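Polyketide synthase PksR (Bacillus subtilis, PDB 4U3V) takes part in making the antibiotic polyketide bacillaene, this piece being its double-hotdog enoyl-isomerase domain, which belongs to the dehydratase-like family. Local coordinates at residues 133-138 against 272-277; 150-155 against 177-182; 186-191 against 247-252; 263-268 against 279-284. One frame throughout, in Å; residues are numbered along the deposited sequence.

Interaction 1: residues 133-138 against 272-277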
loop_
_atom_site.group_PDB
_atom_site.type_symbol
_atom_site.label_atom_id
_atom_site.label_comp_id
_atom_site.label_asym_id
_atom_site.label_seq_id
_atom_site.Cartn_x
_atom_site.Cartn_y
_atom_site.Cartn_z
ATOM N N GLY A 133 -18.387 -1.822 -6.868
ATOM C CA GLY A 133 -17.735 -2.287 -8.085
ATOM C C GLY A 133 -17.384 -3.741 -7.932
ATOM O O GLY A 133 -16.987 -4.178 -6.855
ATOM N N SER A 134 -17.625 -4.526 -8.973
ATOM C CA SER A 134 -17.329 -5.939 -8.890
ATOM C C SER A 134 -15.826 -6.137 -9.054
ATOM O O SER A 134 -15.120 -5.258 -9.553
ATOM C CB SER A 134 -18.123 -6.735 -9.934
ATOM O OG SER A 134 -17.632 -6.489 -11.240
ATOM N N PHE A 135 -15.325 -7.248 -8.544
ATOM C CA PHE A 135 -13.947 -7.622 -8.784
ATOM C C PHE A 135 -13.928 -8.798 -9.754
ATOM O O PHE A 135 -14.367 -9.913 -9.428
ATOM C CB PHE A 135 -13.239 -7.990 -7.474
ATOM C CG PHE A 135 -11.809 -8.424 -7.659
ATOM C CD1 PHE A 135 -10.790 -7.484 -7.773
ATOM C CD2 PHE A 135 -11.482 -9.777 -7.763
ATOM C CE1 PHE A 135 -9.492 -7.880 -8.032
ATOM C CE2 PHE A 135 -10.175 -10.180 -7.986
ATOM C CZ PHE A 135 -9.176 -9.227 -8.121
ATOM N N GLU A 136 -13.411 -8.540 -10.951
ATOM C CA GLU A 136 -13.275 -9.563 -11.966
ATOM C C GLU A 136 -11.827 -10.008 -12.022
ATOM O O GLU A 136 -10.966 -9.260 -12.489
ATOM C CB GLU A 136 -13.736 -9.029 -13.330
ATOM C CG GLU A 136 -15.073 -8.289 -13.297
ATOM C CD GLU A 136 -16.269 -9.220 -13.129
ATOM O OE1 GLU A 136 -16.144 -10.431 -13.422
ATOM O OE2 GLU A 136 -17.339 -8.743 -12.691
ATOM N N PRO A 137 -11.550 -11.219 -11.504
ATOM C CA PRO A 137 -10.224 -11.825 -11.501
ATOM C C PRO A 137 -9.658 -12.017 -12.918
ATOM O O PRO A 137 -10.413 -12.104 -13.899
ATOM C CB PRO A 137 -10.449 -13.181 -10.818
ATOM C CG PRO A 137 -11.712 -13.027 -10.041
ATOM C CD PRO A 137 -12.548 -12.058 -10.818
ATOM N N LYS A 138 -8.333 -12.007 -13.013
ATOM C CA LYS A 138 -7.635 -12.165 -14.276
ATOM C C LYS A 138 -6.752 -13.385 -14.116
ATOM O O LYS A 138 -6.445 -13.783 -12.993
ATOM C CB LYS A 138 -6.807 -10.913 -14.592
ATOM C CG LYS A 138 -7.629 -9.643 -14.817
ATOM C CD LYS A 138 -6.732 -8.467 -15.156
ATOM C CE LYS A 138 -6.905 -7.320 -14.175
ATOM N NZ LYS A 138 -5.721 -6.408 -14.193
ATOM N N SER A 272 -2.821 -18.962 -9.788
ATOM C CA SER A 272 -2.813 -18.298 -11.093
ATOM C C SER A 272 -3.899 -17.262 -11.380
ATOM O O SER A 272 -4.125 -16.895 -12.536
ATOM C CB SER A 272 -2.820 -19.363 -12.193
ATOM O OG SER A 272 -1.524 -19.548 -12.727
ATOM N N GLU A 273 -4.580 -16.781 -10.345
ATOM C CA GLU A 273 -5.588 -15.764 -10.570
ATOM C C GLU A 273 -5.393 -14.568 -9.656
ATOM O O GLU A 273 -4.882 -14.706 -8.527
ATOM C CB GLU A 273 -6.991 -16.312 -10.399
ATOM C CG GLU A 273 -7.206 -17.011 -9.070
ATOM C CD GLU A 273 -8.288 -18.073 -9.138
ATOM O OE1 GLU A 273 -9.017 -18.113 -10.159
ATOM O OE2 GLU A 273 -8.411 -18.857 -8.169
ATOM N N THR A 274 -5.814 -13.414 -10.154
ATOM C CA THR A 274 -5.653 -12.161 -9.403
ATOM C C THR A 274 -6.696 -11.916 -8.326
ATOM O O THR A 274 -7.876 -12.271 -8.479
ATOM C CB THR A 274 -5.726 -10.908 -10.280
ATOM O OG1 THR A 274 -7.039 -10.742 -10.824
ATOM C CG2 THR A 274 -4.647 -10.928 -11.374
ATOM N N VAL A 275 -6.241 -11.376 -7.196
ATOM C CA VAL A 275 -7.108 -11.225 -6.019
ATOM C C VAL A 275 -7.188 -9.785 -5.501
ATOM O O VAL A 275 -8.033 -9.468 -4.654
ATOM C CB VAL A 275 -6.570 -12.158 -4.906
ATOM C CG1 VAL A 275 -6.697 -13.642 -5.304
ATOM C CG2 VAL A 275 -5.122 -11.858 -4.587
ATOM N N LEU A 276 -6.431 -8.885 -6.137
ATOM C CA LEU A 276 -6.455 -7.479 -5.763
ATOM C C LEU A 276 -5.693 -6.731 -6.866
ATOM O O LEU A 276 -4.704 -7.280 -7.376
ATOM C CB LEU A 276 -5.706 -7.336 -4.429
ATOM C CG LEU A 276 -5.338 -5.947 -3.909
ATOM C CD1 LEU A 276 -6.587 -5.130 -3.663
ATOM C CD2 LEU A 276 -4.543 -6.082 -2.595
ATOM N N HIS A 277 -6.247 -5.610 -7.315
ATOM C CA HIS A 277 -5.660 -4.787 -8.397
ATOM C C HIS A 277 -5.401 -3.403 -7.877
ATOM O O HIS A 277 -6.296 -2.750 -7.322
ATOM C CB HIS A 277 -6.569 -4.658 -9.631
ATOM C CG HIS A 277 -7.090 -5.980 -10.182
ATOM N ND1 HIS A 277 -8.342 -6.102 -10.702
ATOM C CD2 HIS A 277 -6.504 -7.249 -10.268
ATOM C CE1 HIS A 277 -8.558 -7.393 -11.041
ATOM N NE2 HIS A 277 -7.421 -8.080 -10.835
#
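Thr274 and Lys138 exchange two hydrogen bonds, one through a side chain and one between backbones. Lys138 N donates to Thr274 OG1 at 2.8 Å with an N-H...O angle of 150°, and Thr274 N returns a bond to Lys138 O at 2.9 Å. The hydroxyl has a second partner: with OG1 lying between the backbone N and the carbonyl carbon (chi1 67°), it also sits 2.7 Å from His277 NE2, a hydrogen bond whose proton could belong to either atom. Both ring nitrogens of His277 are therefore engaged, since ND1 bonds Gln237. The imidazole is enclosed by side chains from 133-138: the Phe135 ring lies obliquely to it on one side, centroids 4.4 Å and planes 31° apart, while Lys138 CE makes a CH-pi contact 3.6 Å from the imidazole centroid on the other. Lys138 carries its ammonium past the ring to a salt bridge with Asp266. Thr274 O lies at the edge of the Phe135 ring, near its plane, by CE2. The loop 133-138, which leaves strand 121-132 of the N-terminal hotdog, thus crosses the start of strand 274-283 in the C-terminal one, with Phe135 also touching strand 230-239 and His277 touching strand 260-268.

Interaction 2: residues 150-155 against 177-182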
loop_
_atom_site.group_PDB
_atom_site.type_symbol
_atom_site.label_atom_id
_atom_site.label_comp_id
_atom_site.label_asym_id
_atom_site.label_seq_id
_atom_site.Cartn_x
_atom_site.Cartn_y
_atom_site.Cartn_z
ATOM N N THR A 150 14.528 -11.655 -15.407
ATOM C CA THR A 150 15.788 -12.050 -14.793
ATOM C C THR A 150 15.600 -12.159 -13.287
ATOM O O THR A 150 15.258 -11.173 -12.619
ATOM C CB THR A 150 16.908 -11.029 -15.092
ATOM O OG1 THR A 150 17.096 -10.910 -16.507
ATOM C CG2 THR A 150 18.220 -11.444 -14.447
ATOM N N LYS A 151 15.858 -13.347 -12.746
ATOM C CA LYS A 151 15.882 -13.532 -11.285
ATOM C C LYS A 151 16.979 -12.716 -10.617
ATOM O O LYS A 151 18.126 -12.672 -11.076
ATOM C CB LYS A 151 16.041 -15.013 -10.922
ATOM C CG LYS A 151 15.982 -15.272 -9.429
ATOM C CD LYS A 151 16.137 -16.760 -9.122
ATOM C CE LYS A 151 15.771 -17.065 -7.682
ATOM N NZ LYS A 151 14.381 -16.621 -7.412
ATOM N N LEU A 152 16.620 -12.035 -9.532
ATOM C CA LEU A 152 17.562 -11.224 -8.773
ATOM C C LEU A 152 17.994 -11.992 -7.524
ATOM O O LEU A 152 17.273 -12.856 -7.045
ATOM C CB LEU A 152 16.913 -9.901 -8.337
ATOM C CG LEU A 152 16.317 -9.122 -9.515
ATOM C CD1 LEU A 152 15.763 -7.799 -8.986
ATOM C CD2 LEU A 152 17.388 -8.859 -10.563
ATOM N N HIS A 153 19.199 -11.708 -7.064
ATOM C CA HIS A 153 19.782 -12.368 -5.900
ATOM C C HIS A 153 20.145 -11.307 -4.899
ATOM O O HIS A 153 20.078 -10.110 -5.200
ATOM C CB HIS A 153 21.043 -13.126 -6.331
ATOM C CG HIS A 153 20.786 -14.146 -7.411
ATOM N ND1 HIS A 153 20.205 -15.337 -7.153
ATOM C CD2 HIS A 153 20.910 -14.061 -8.795
ATOM C CE1 HIS A 153 20.001 -15.993 -8.308
ATOM N NE2 HIS A 153 20.433 -15.210 -9.313
ATOM N N HIS A 154 20.528 -11.725 -3.694
ATOM C CA HIS A 154 20.765 -10.777 -2.609
ATOM C C HIS A 154 19.570 -9.872 -2.431
ATOM O O HIS A 154 19.694 -8.641 -2.514
ATOM C CB HIS A 154 22.019 -9.965 -2.887
ATOM C CG HIS A 154 23.209 -10.812 -3.281
ATOM N ND1 HIS A 154 23.659 -11.827 -2.514
ATOM C CD2 HIS A 154 23.988 -10.816 -4.435
ATOM C CE1 HIS A 154 24.678 -12.443 -3.137
ATOM N NE2 HIS A 154 24.885 -11.819 -4.310
ATOM N N ILE A 155 18.418 -10.451 -2.172
ATOM C CA ILE A 155 17.200 -9.690 -1.996
ATOM C C ILE A 155 17.263 -8.596 -0.921
ATOM O O ILE A 155 16.519 -7.662 -0.994
ATOM C CB ILE A 155 16.009 -10.620 -1.755
ATOM C CG1 ILE A 155 15.538 -11.253 -3.043
ATOM C CG2 ILE A 155 14.861 -9.871 -1.156
ATOM C CD1 ILE A 155 16.056 -10.580 -4.284
ATOM N N LEU A 177 12.409 -12.029 -6.398
ATOM C CA LEU A 177 12.179 -10.959 -7.398
ATOM C C LEU A 177 12.662 -11.408 -8.775
ATOM O O LEU A 177 13.780 -11.896 -8.905
ATOM C CB LEU A 177 12.994 -9.737 -7.020
ATOM C CG LEU A 177 12.507 -9.066 -5.727
ATOM C CD1 LEU A 177 13.507 -8.006 -5.343
ATOM C CD2 LEU A 177 11.155 -8.424 -6.003
ATOM N N TYR A 178 11.890 -11.091 -9.799
ATOM C CA TYR A 178 12.316 -11.272 -11.189
ATOM C C TYR A 178 11.970 -9.992 -11.945
ATOM O O TYR A 178 10.835 -9.543 -11.889
ATOM C CB TYR A 178 11.540 -12.420 -11.807
ATOM C CG TYR A 178 11.599 -13.687 -10.983
ATOM C CD1 TYR A 178 12.468 -14.729 -11.330
ATOM C CD2 TYR A 178 10.735 -13.869 -9.906
ATOM C CE1 TYR A 178 12.498 -15.898 -10.583
ATOM C CE2 TYR A 178 10.723 -15.052 -9.182
ATOM C CZ TYR A 178 11.621 -16.054 -9.507
ATOM O OH TYR A 178 11.628 -17.225 -8.754
ATOM N N ARG A 179 12.910 -9.471 -12.722
ATOM C CA ARG A 179 12.836 -8.084 -13.183
ATOM C C ARG A 179 13.160 -7.959 -14.651
ATOM O O ARG A 179 13.977 -8.731 -15.159
ATOM C CB ARG A 179 13.858 -7.264 -12.411
ATOM C CG ARG A 179 13.789 -5.758 -12.662
ATOM C CD ARG A 179 14.716 -5.030 -11.681
ATOM N NE ARG A 179 16.140 -5.293 -11.973
ATOM C CZ ARG A 179 17.148 -4.940 -11.174
ATOM N NH1 ARG A 179 16.932 -4.242 -10.058
ATOM N NH2 ARG A 179 18.403 -5.237 -11.512
ATOM N N ASP A 180 12.566 -6.968 -15.328
ATOM C CA ASP A 180 13.131 -6.487 -16.586
ATOM C C ASP A 180 12.914 -4.970 -16.687
ATOM O O ASP A 180 12.498 -4.356 -15.696
ATOM C CB ASP A 180 12.553 -7.235 -17.821
ATOM C CG ASP A 180 11.114 -6.872 -18.140
ATOM O OD1 ASP A 180 10.546 -6.003 -17.468
ATOM O OD2 ASP A 180 10.539 -7.443 -19.108
ATOM N N HIS A 181 13.266 -4.370 -17.820
ATOM C CA HIS A 181 13.219 -2.927 -17.950
ATOM C C HIS A 181 11.887 -2.274 -17.709
ATOM O O HIS A 181 11.813 -1.027 -17.608
ATOM C CB HIS A 181 13.763 -2.496 -19.331
ATOM C CG HIS A 181 12.885 -2.912 -20.501
ATOM N ND1 HIS A 181 12.836 -4.188 -20.964
ATOM C CD2 HIS A 181 11.996 -2.171 -21.296
ATOM C CE1 HIS A 181 11.914 -4.274 -21.943
ATOM N NE2 HIS A 181 11.404 -3.041 -22.153
ATOM N N LYS A 182 10.799 -3.043 -17.708
ATOM C CA LYS A 182 9.503 -2.372 -17.565
ATOM C C LYS A 182 8.601 -2.979 -16.508
ATOM O O LYS A 182 7.449 -2.566 -16.370
ATOM C CB LYS A 182 8.755 -2.327 -18.884
ATOM C CG LYS A 182 8.642 -3.707 -19.527
ATOM C CD LYS A 182 8.040 -3.619 -20.928
ATOM C CE LYS A 182 8.013 -4.984 -21.598
ATOM N NZ LYS A 182 7.946 -6.098 -20.601
HETATM O O HOH W 1 15.282 -9.383 -17.727
HETATM O O HOH W 2 14.738 -13.834 -6.146
#
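Backbone bonds pair Thr150 with Arg179 and continue to Leu152 and Leu177. Thr150 N donates to Arg179 O at 3.0 Å, Arg179 N returns a bond to Thr150 O, and Leu152 N reaches Leu177 O at 2.9 Å with an N-H...O angle of 168°. Lys151 and Tyr178 form the intervening non-hydrogen-bonded pair, their CA atoms 4.2 Å apart. This antiparallel register adds the short strand 150-151 to strand 174-180 at the outer edge of the C-terminal hotdog sheet. Among packing contacts, Leu152 crosses Arg179 at about a right angle, with CD1 over one face of the guanidinium and 3.9 Å from CZ of Arg179. Leu152 CD1 also meets Leu177 CB, while Ile155 CD1 touches Leu177 CD1 at 3.8 Å. Side-chain polar bonds form on both faces. Arg179 NH1 bonds Ser217 O of the helix of that fold and makes a salt bridge with Glu220. On the face away from Thr150 and Arg179, Lys151 runs alongside Tyr178, pointing the same way; its chain stays extended until a bend at chi4 (57°) turns NZ to Tyr178 OH for a weak 3.1 Å hydrogen bond. Two waters join the segments: one links Thr150 OG1 with Arg179 O, and the other accepts from Lys151 NZ and Leu177 N while donating to Leu152 O, 2.9 Å away.

Interaction 3: residues 186-191 against 247-252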
loop_
_atom_site.group_PDB
_atom_site.type_symbol
_atom_site.label_atom_id
_atom_site.label_comp_id
_atom_site.label_asym_id
_atom_site.label_seq_id
_atom_site.Cartn_x
_atom_site.Cartn_y
_atom_site.Cartn_z
ATOM N N ALA A 186 7.269 -10.111 -7.945
ATOM C CA ALA A 186 7.762 -10.354 -6.594
ATOM C C ALA A 186 6.926 -11.475 -5.972
ATOM O O ALA A 186 5.690 -11.482 -6.098
ATOM C CB ALA A 186 7.637 -9.088 -5.739
ATOM N N LYS A 187 7.590 -12.427 -5.332
ATOM C CA LYS A 187 6.860 -13.317 -4.423
ATOM C C LYS A 187 7.000 -12.781 -3.007
ATOM O O LYS A 187 8.106 -12.434 -2.576
ATOM C CB LYS A 187 7.410 -14.744 -4.498
ATOM C CG LYS A 187 6.446 -15.752 -3.888
ATOM C CD LYS A 187 7.026 -17.152 -3.906
ATOM C CE LYS A 187 5.964 -18.178 -3.529
ATOM N NZ LYS A 187 6.627 -19.511 -3.526
ATOM N N ILE A 188 5.881 -12.684 -2.292
ATOM C CA ILE A 188 5.914 -12.215 -0.926
ATOM C C ILE A 188 5.335 -13.213 0.065
ATOM O O ILE A 188 4.599 -14.113 -0.306
ATOM C CB ILE A 188 5.235 -10.831 -0.782
ATOM C CG1 ILE A 188 3.704 -10.929 -0.884
ATOM C CG2 ILE A 188 5.799 -9.883 -1.853
ATOM C CD1 ILE A 188 3.020 -9.557 -0.868
ATOM N N ARG A 189 5.675 -13.020 1.330
ATOM C CA ARG A 189 5.035 -13.755 2.406
ATOM C C ARG A 189 4.372 -12.774 3.375
ATOM O O ARG A 189 5.059 -11.945 3.981
ATOM C CB ARG A 189 6.076 -14.638 3.103
ATOM C CG ARG A 189 5.648 -15.213 4.436
ATOM C CD ARG A 189 5.718 -16.733 4.431
ATOM N NE ARG A 189 4.634 -17.295 5.233
ATOM C CZ ARG A 189 3.724 -18.153 4.779
ATOM N NH1 ARG A 189 3.797 -18.618 3.539
ATOM N NH2 ARG A 189 2.756 -18.574 5.578
ATOM N N LEU A 190 3.045 -12.833 3.450
ATOM C CA LEU A 190 2.278 -12.070 4.429
ATOM C C LEU A 190 2.015 -12.913 5.680
ATOM O O LEU A 190 1.612 -14.078 5.570
ATOM C CB LEU A 190 0.952 -11.637 3.820
ATOM C CG LEU A 190 1.096 -10.690 2.633
ATOM C CD1 LEU A 190 -0.277 -10.388 2.064
ATOM C CD2 LEU A 190 1.852 -9.432 3.053
ATOM N N PRO A 191 2.150 -12.295 6.868
ATOM C CA PRO A 191 2.174 -13.038 8.125
ATOM C C PRO A 191 0.792 -13.388 8.671
ATOM O O PRO A 191 -0.191 -13.376 7.920
ATOM C CB PRO A 191 2.918 -12.095 9.081
ATOM C CG PRO A 191 2.747 -10.723 8.509
ATOM C CD PRO A 191 2.263 -10.839 7.082
ATOM N N CYS A 247 1.924 -14.973 -1.877
ATOM C CA CYS A 247 1.314 -14.503 -3.080
ATOM C C CYS A 247 2.341 -13.715 -3.891
ATOM O O CYS A 247 3.507 -13.592 -3.486
ATOM C CB CYS A 247 0.093 -13.638 -2.777
ATOM S SG CYS A 247 0.452 -12.185 -1.767
ATOM N N TRP A 248 1.931 -13.364 -5.100
ATOM C CA TRP A 248 2.822 -12.716 -6.058
ATOM C C TRP A 248 2.319 -11.328 -6.389
ATOM O O TRP A 248 1.127 -11.060 -6.325
ATOM C CB TRP A 248 2.859 -13.527 -7.344
ATOM C CG TRP A 248 3.457 -14.898 -7.177
ATOM C CD1 TRP A 248 2.809 -16.057 -6.726
ATOM C CD2 TRP A 248 4.828 -15.311 -7.451
ATOM N NE1 TRP A 248 3.681 -17.111 -6.674
ATOM C CE2 TRP A 248 4.903 -16.743 -7.107
ATOM C CE3 TRP A 248 5.979 -14.663 -7.866
ATOM C CZ2 TRP A 248 6.075 -17.482 -7.266
ATOM C CZ3 TRP A 248 7.137 -15.430 -8.082
ATOM C CH2 TRP A 248 7.183 -16.807 -7.777
ATOM N N LEU A 249 3.247 -10.421 -6.700
ATOM C CA LEU A 249 2.856 -9.070 -7.194
ATOM C C LEU A 249 3.492 -8.948 -8.586
ATOM O O LEU A 249 4.709 -9.103 -8.704
ATOM C CB LEU A 249 3.454 -7.975 -6.281
ATOM C CG LEU A 249 3.212 -8.087 -4.778
ATOM C CD1 LEU A 249 3.925 -6.930 -4.051
ATOM C CD2 LEU A 249 1.706 -8.004 -4.593
ATOM N N LEU A 250 2.696 -8.591 -9.587
ATOM C CA LEU A 250 3.220 -8.361 -10.922
ATOM C C LEU A 250 3.033 -6.866 -11.162
ATOM O O LEU A 250 1.906 -6.342 -11.168
ATOM C CB LEU A 250 2.422 -9.195 -11.942
ATOM C CG LEU A 250 2.723 -8.891 -13.416
ATOM C CD1 LEU A 250 4.221 -8.927 -13.674
ATOM C CD2 LEU A 250 1.987 -9.876 -14.311
ATOM N N ILE A 251 4.156 -6.167 -11.308
ATOM C CA ILE A 251 4.137 -4.697 -11.287
ATOM C C ILE A 251 4.689 -4.185 -12.611
ATOM O O ILE A 251 5.713 -4.651 -13.071
ATOM C CB ILE A 251 5.059 -4.228 -10.144
ATOM C CG1 ILE A 251 4.421 -4.753 -8.835
ATOM C CG2 ILE A 251 5.264 -2.707 -10.209
ATOM C CD1 ILE A 251 5.268 -4.548 -7.610
ATOM N N THR A 252 3.937 -3.310 -13.261
ATOM C CA THR A 252 4.324 -2.771 -14.566
ATOM C C THR A 252 4.407 -1.249 -14.536
ATOM O O THR A 252 3.500 -0.596 -14.048
ATOM C CB THR A 252 3.314 -3.235 -15.621
ATOM O OG1 THR A 252 3.401 -4.668 -15.686
ATOM C CG2 THR A 252 3.687 -2.683 -16.988
#
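Lys187 lays its aliphatic chain over one face of the Trp248 indole. Its CB stands 3.6 Å from the centroid of the six-membered ring of Trp248, only 12° off the normal, in a CH-pi contact, and CD continues to 3.5 Å from Trp248 CZ2. CG is anti to the backbone N (chi1 -164°) and the later torsions are extended, which keeps the methylenes stretched across the flat surface. On the opposite face of the sheet the relief is finer. Cys247 SG is the bump there, seated against Ile188 CG1 at 3.6 Å and Ile188 CD1, with Leu190 CD1 more loosely beside that SG at 4.3 Å. Ile188 CG2 then meets Leu249 CD1 at 4.1 Å, the two side chains crossing at about a right angle, while the small Ala186 fits beside Leu249 with the CB atoms of the two residues 4.4 Å apart. Helix 205-219 packs against this apolar side, through Ser210 on Ile188 and Met207 on Leu190, as expected where a hotdog sheet wraps its central helix. Between the two antiparallel backbones run four hydrogen bonds, the straightest being Ile188 N to Cys247 O at 2.8 Å and 173°. These set the register, leaving an apolar face suited to burial against the helix, while Lys187 can cover the indole with methylenes and still extend its ammonium to a long, weak ion pair with Glu270.

Interaction 4: residues 263-268 against 279-284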
loop_
_atom_site.group_PDB
_atom_site.type_symbol
_atom_site.label_atom_id
_atom_site.label_comp_id
_atom_site.label_asym_id
_atom_site.label_seq_id
_atom_site.Cartn_x
_atom_site.Cartn_y
_atom_site.Cartn_z
ATOM N N PHE A 263 2.593 3.036 -11.661
ATOM C CA PHE A 263 2.702 1.597 -11.885
ATOM C C PHE A 263 1.328 0.979 -11.768
ATOM O O PHE A 263 0.502 1.419 -10.973
ATOM C CB PHE A 263 3.626 0.958 -10.792
ATOM C CG PHE A 263 5.026 1.428 -10.856
ATOM C CD1 PHE A 263 5.954 0.730 -11.618
ATOM C CD2 PHE A 263 5.395 2.626 -10.245
ATOM C CE1 PHE A 263 7.263 1.191 -11.718
ATOM C CE2 PHE A 263 6.698 3.124 -10.398
ATOM C CZ PHE A 263 7.629 2.391 -11.109
ATOM N N ASP A 264 1.087 -0.075 -12.533
ATOM C CA ASP A 264 -0.014 -0.988 -12.229
ATOM C C ASP A 264 0.476 -2.196 -11.443
ATOM O O ASP A 264 1.588 -2.689 -11.648
ATOM C CB ASP A 264 -0.759 -1.421 -13.519
ATOM C CG ASP A 264 -1.626 -0.310 -14.100
ATOM O OD1 ASP A 264 -1.718 0.801 -13.506
ATOM O OD2 ASP A 264 -2.207 -0.528 -15.201
ATOM N N VAL A 265 -0.359 -2.688 -10.522
ATOM C CA VAL A 265 0.070 -3.778 -9.662
ATOM C C VAL A 265 -1.046 -4.804 -9.599
ATOM O O VAL A 265 -2.158 -4.474 -9.171
ATOM C CB VAL A 265 0.315 -3.307 -8.208
ATOM C CG1 VAL A 265 0.780 -4.493 -7.370
ATOM C CG2 VAL A 265 1.348 -2.190 -8.167
ATOM N N ASP A 266 -0.751 -6.027 -10.036
ATOM C CA ASP A 266 -1.700 -7.160 -9.835
ATOM C C ASP A 266 -1.186 -8.112 -8.768
ATOM O O ASP A 266 -0.057 -8.599 -8.792
ATOM C CB ASP A 266 -1.918 -7.940 -11.143
ATOM C CG ASP A 266 -2.757 -7.185 -12.172
ATOM O OD1 ASP A 266 -3.686 -6.442 -11.801
ATOM O OD2 ASP A 266 -2.538 -7.407 -13.383
ATOM N N VAL A 267 -2.057 -8.408 -7.801
ATOM C CA VAL A 267 -1.713 -9.369 -6.775
ATOM C C VAL A 267 -2.349 -10.708 -7.183
ATOM O O VAL A 267 -3.520 -10.710 -7.532
ATOM C CB VAL A 267 -2.359 -8.981 -5.426
ATOM C CG1 VAL A 267 -1.879 -9.955 -4.386
ATOM C CG2 VAL A 267 -1.947 -7.539 -5.048
ATOM N N ILE A 268 -1.544 -11.761 -7.182
ATOM C CA ILE A 268 -1.955 -13.070 -7.738
ATOM C C ILE A 268 -1.781 -14.156 -6.679
ATOM O O ILE A 268 -0.808 -14.154 -5.928
ATOM C CB ILE A 268 -1.108 -13.393 -8.986
ATOM C CG1 ILE A 268 -1.093 -12.187 -9.923
ATOM C CG2 ILE A 268 -1.578 -14.679 -9.677
ATOM C CD1 ILE A 268 0.251 -11.961 -10.602
ATOM N N SER A 279 -4.070 0.340 -9.641
ATOM C CA SER A 279 -3.737 1.006 -10.887
ATOM C C SER A 279 -3.290 2.443 -10.603
ATOM O O SER A 279 -3.799 3.114 -9.683
ATOM C CB SER A 279 -4.927 0.895 -11.873
ATOM O OG SER A 279 -5.577 2.134 -12.028
ATOM N N GLY A 280 -2.245 2.908 -11.294
ATOM C CA GLY A 280 -1.718 4.240 -11.013
ATOM C C GLY A 280 -1.224 4.388 -9.585
ATOM O O GLY A 280 -1.499 5.390 -8.912
ATOM N N TYR A 281 -0.458 3.392 -9.144
ATOM C CA TYR A 281 0.323 3.500 -7.924
ATOM C C TYR A 281 1.468 4.476 -8.186
ATOM O O TYR A 281 2.367 4.208 -9.020
ATOM C CB TYR A 281 0.836 2.092 -7.619
ATOM C CG TYR A 281 1.347 1.848 -6.217
ATOM C CD1 TYR A 281 0.691 0.893 -5.390
ATOM C CD2 TYR A 281 2.522 2.426 -5.771
ATOM C CE1 TYR A 281 1.168 0.623 -4.108
ATOM C CE2 TYR A 281 2.988 2.164 -4.471
ATOM C CZ TYR A 281 2.321 1.239 -3.679
ATOM O OH TYR A 281 2.766 0.979 -2.390
ATOM N N SER A 282 1.470 5.604 -7.468
ATOM C CA SER A 282 2.275 6.783 -7.852
ATOM C C SER A 282 3.446 6.980 -6.916
ATOM O O SER A 282 3.246 7.033 -5.688
ATOM C CB SER A 282 1.381 8.055 -7.727
ATOM O OG SER A 282 0.352 8.025 -8.701
ATOM N N LEU A 283 4.638 7.176 -7.498
ATOM C CA LEU A 283 5.829 7.606 -6.792
ATOM C C LEU A 283 6.287 8.944 -7.366
ATOM O O LEU A 283 6.362 9.137 -8.581
ATOM C CB LEU A 283 6.962 6.579 -6.925
ATOM C CG LEU A 283 6.959 5.393 -5.952
ATOM C CD1 LEU A 283 5.742 4.518 -6.175
ATOM C CD2 LEU A 283 8.234 4.590 -6.125
ATOM N N LYS A 284 6.688 9.837 -6.478
ATOM C CA LYS A 284 7.346 11.077 -6.867
ATOM C C LYS A 284 8.864 10.922 -6.852
ATOM O O LYS A 284 9.425 10.426 -5.861
ATOM C CB LYS A 284 6.923 12.185 -5.891
ATOM C CG LYS A 284 7.570 13.530 -6.164
ATOM C CD LYS A 284 7.032 14.592 -5.218
ATOM C CE LYS A 284 7.866 15.867 -5.270
ATOM N NZ LYS A 284 7.484 16.757 -6.401
#
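Phe263 and Tyr281 stand on the same face of the sheet, CB to CB 4.4 Å apart, but their rings diverge. With CG of Phe263 beside the backbone N, its ring presents an edge to Tyr281 O, 3.6 Å from Phe263 CD2. Tyr281 instead has CG anti to the backbone N (chi1 -163°), which carries its ring past Val265, whose CG2 lies 4.2 Å from Tyr281 CD1, and on to helix 205-219, where OH bonds Thr208 O. Between the backbones, Phe263 N donates to Tyr281 O and Tyr281 N to Phe263 O, both at 2.9 Å. Two residues, Gly280 and Tyr281, are set opposite the single Phe263, a G1 beta bulge in the hairpin of strands 260-268 and 274-283, part of the C-terminal hotdog; Gly280 takes its positive phi of 61°. The carboxylate of Asp264 turns toward the bulge. Gly280 N donates to Asp264 OD1 at 3.1 Å with an N-H...O angle of 157°, approaching nearly head-on to the C-O bond, and Ser279 CA lies 3.3 Å from that same Asp264 OD1.

Interactions 3 and 4 are the buried pair, each packing side chains against helix 205-219; interactions 1 and 2 are partly buried and lie farther from the centre of the chain. Neighbouring strands 247-257 and 260-268 join interactions 3 and 4, as in Leu250 N to Asp266 O at 2.9 Å. Interactions 1 and 4 share strand 274-283, and Val275 N lies 2.8 Å from Val267 O, a probable hydrogen bond. Interaction 2 meets interaction 3 by packing, with Tyr178 against Trp248. Regular strand pairing dominates interactions 2 and 3, interrupted by a bulge in 4, whereas interaction 1, joining the two hotdogs, relies more on side-chain polar groups. Bridging waters accompany the edge-strand position of interaction 2, whereas interaction 3 is buried.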